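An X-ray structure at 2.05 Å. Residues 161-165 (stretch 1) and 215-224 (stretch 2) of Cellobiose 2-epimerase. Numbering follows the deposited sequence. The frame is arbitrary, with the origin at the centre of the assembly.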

# COMPACT_ATOMS: atom_id res chain seq x y z
N HIS A 161 -21.24 10.47 10.99
CA HIS A 161 -21.52 9.63 9.84
C HIS A 161 -20.56 8.46 9.67
O HIS A 161 -20.72 7.70 8.72
CB HIS A 161 -21.51 10.47 8.55
CG HIS A 161 -22.73 11.33 8.40
ND1 HIS A 161 -22.72 12.69 8.69
CD2 HIS A 161 -23.99 11.04 8.02
CE1 HIS A 161 -23.93 13.18 8.47
NE2 HIS A 161 -24.71 12.20 8.06
N GLY A 162 -19.59 8.29 10.56
CA GLY A 162 -18.64 7.20 10.46
C GLY A 162 -17.49 7.58 9.55
O GLY A 162 -17.53 8.57 8.83
N GLY A 163 -16.43 6.77 9.58
CA GLY A 163 -15.29 7.02 8.70
C GLY A 163 -14.47 8.20 9.19
O GLY A 163 -14.62 8.67 10.32
N TYR A 164 -13.59 8.69 8.30
CA TYR A 164 -12.56 9.68 8.61
C TYR A 164 -12.56 10.80 7.57
O TYR A 164 -12.69 10.55 6.37
CB TYR A 164 -11.12 9.07 8.67
CG TYR A 164 -10.97 7.94 9.68
CD1 TYR A 164 -10.29 8.15 10.88
CD2 TYR A 164 -11.49 6.68 9.44
CE1 TYR A 164 -10.16 7.16 11.80
CE2 TYR A 164 -11.35 5.67 10.37
CZ TYR A 164 -10.69 5.92 11.55
OH TYR A 164 -10.54 4.95 12.52
N TYR A 165 -12.42 12.04 8.05
CA TYR A 165 -12.14 13.15 7.15
C TYR A 165 -10.82 12.93 6.44
O TYR A 165 -9.88 12.34 6.99
CB TYR A 165 -12.12 14.46 7.93
CG TYR A 165 -13.45 14.73 8.57
CD1 TYR A 165 -14.50 15.23 7.82
CD2 TYR A 165 -13.68 14.42 9.92
CE1 TYR A 165 -15.73 15.46 8.39
CE2 TYR A 165 -14.92 14.64 10.49
CZ TYR A 165 -15.94 15.18 9.72
OH TYR A 165 -17.18 15.42 10.26
N GLU A 215 -11.37 -2.51 17.54
CA GLU A 215 -12.68 -1.88 17.42
C GLU A 215 -12.71 -0.88 16.26
O GLU A 215 -13.69 -0.83 15.51
CB GLU A 215 -13.04 -1.23 18.76
CG GLU A 215 -13.34 -2.30 19.83
CD GLU A 215 -13.48 -1.76 21.25
OE1 GLU A 215 -13.22 -0.56 21.48
OE2 GLU A 215 -13.83 -2.57 22.13
N ALA A 216 -11.65 -0.08 16.10
CA ALA A 216 -11.58 0.80 14.93
C ALA A 216 -11.58 -0.02 13.64
O ALA A 216 -12.20 0.38 12.64
CB ALA A 216 -10.35 1.70 15.01
N MET A 217 -10.90 -1.18 13.65
CA MET A 217 -10.92 -2.09 12.50
C MET A 217 -12.34 -2.56 12.17
O MET A 217 -12.76 -2.52 11.01
CB MET A 217 -10.01 -3.29 12.77
CG MET A 217 -8.53 -2.94 12.72
SD MET A 217 -7.47 -4.22 13.43
CE MET A 217 -7.53 -5.53 12.18
N GLU A 218 -13.09 -2.99 13.18
CA GLU A 218 -14.50 -3.33 12.99
C GLU A 218 -15.25 -2.20 12.30
O GLU A 218 -15.89 -2.40 11.27
CB GLU A 218 -15.15 -3.65 14.33
CG GLU A 218 -14.50 -4.80 15.12
CD GLU A 218 -15.34 -5.21 16.34
OE1 GLU A 218 -15.61 -4.33 17.18
OE2 GLU A 218 -15.67 -6.40 16.50
N HIS A 219 -15.16 -0.99 12.87
CA HIS A 219 -15.79 0.17 12.26
C HIS A 219 -15.43 0.27 10.78
O HIS A 219 -16.30 0.44 9.92
CB HIS A 219 -15.36 1.45 12.98
CG HIS A 219 -15.93 2.69 12.38
ND1 HIS A 219 -17.29 2.89 12.24
CD2 HIS A 219 -15.34 3.80 11.89
CE1 HIS A 219 -17.51 4.08 11.69
NE2 HIS A 219 -16.34 4.65 11.47
N LEU A 220 -14.13 0.16 10.47
CA LEU A 220 -13.67 0.30 9.08
C LEU A 220 -14.28 -0.78 8.19
O LEU A 220 -14.65 -0.51 7.04
CB LEU A 220 -12.14 0.26 9.03
CG LEU A 220 -11.50 1.62 9.37
CD1 LEU A 220 -10.04 1.51 9.76
CD2 LEU A 220 -11.69 2.60 8.22
N ILE A 221 -14.39 -2.01 8.70
CA ILE A 221 -14.96 -3.09 7.89
C ILE A 221 -16.41 -2.77 7.53
O ILE A 221 -16.83 -2.98 6.39
CB ILE A 221 -14.82 -4.44 8.62
CG1 ILE A 221 -13.36 -4.88 8.62
CG2 ILE A 221 -15.61 -5.51 7.90
CD1 ILE A 221 -12.82 -5.31 9.94
N LEU A 222 -17.17 -2.24 8.49
CA LEU A 222 -18.56 -1.88 8.20
C LEU A 222 -18.66 -0.75 7.18
O LEU A 222 -19.61 -0.73 6.38
CB LEU A 222 -19.29 -1.49 9.49
CG LEU A 222 -19.66 -2.63 10.46
CD1 LEU A 222 -19.98 -2.05 11.82
CD2 LEU A 222 -20.84 -3.44 9.94
N ILE A 223 -17.72 0.20 7.21
CA ILE A 223 -17.70 1.25 6.20
C ILE A 223 -17.50 0.64 4.82
O ILE A 223 -18.21 0.96 3.85
CB ILE A 223 -16.60 2.28 6.52
CG1 ILE A 223 -16.83 2.93 7.88
CG2 ILE A 223 -16.45 3.30 5.40
CD1 ILE A 223 -18.12 3.71 7.96
N PHE A 224 -16.53 -0.27 4.71
CA PHE A 224 -16.25 -0.93 3.44
C PHE A 224 -17.42 -1.81 3.01
O PHE A 224 -17.84 -1.75 1.86
CB PHE A 224 -14.96 -1.74 3.54
CG PHE A 224 -13.72 -0.92 3.24
CD1 PHE A 224 -13.30 -0.74 1.92
CD2 PHE A 224 -13.00 -0.30 4.26
CE1 PHE A 224 -12.16 0.02 1.64
CE2 PHE A 224 -11.87 0.46 3.99
CZ PHE A 224 -11.45 0.62 2.67

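An irregular segment, 161-165, lies against one face of a helix, and a single polar contact anchors it there. The backbone N of G163 donates a hydrogen bond to NE2 of H219 across 2.8 Å, with an N-H...acceptor angle of 175°, almost perfectly straight. Because NE2 accepts, it carries no proton in this bond, and the imidazole is not doubly protonated. H219 suits the place: its CA-to-CB bond points toward the loop, and with chi1 at 178° (t) and chi2 at 57° the ring presents its edge to the backbone, so that the NE2 lone pair, which lies in the ring plane, can face the amide.

That same edge brings H219 CE1 to 3.5 Å from G162 CA, an approach that depends on glycine. An ideal CB on G162 would lie 3.1 Å from H219 CE1 and 3.2 Å from I223 CD1, both tight, and at phi/psi 85/168 it would also be jammed against the preceding carbonyl O. G163, at phi 75°, also has a positive phi, which favours glycine in its own right.

One helical turn beyond H219, I223 likewise directs its CA-to-CB bond toward the loop. With chi1 and chi2 both m, its CD1 reaches 3.9 Å from G163 N, packing a methyl group beside the hydrogen-bonded glycine backbone.

Y164 extends the contact along the helix. Its CB leaves sideways, but chi1 of -58° (m) and chi2 of -106° bring the end of the side chain nearer. L220, also starting sideways, uses an m,t rotamer to place CD2 3.8 Å from Y164 CE2, an apolar contact oblique to the ring. Farther out, Y164 OH lies 4.1 Å from A216 CB, a small methyl beside the phenol; the hydroxyl finds its hydrogen bond elsewhere in the structure.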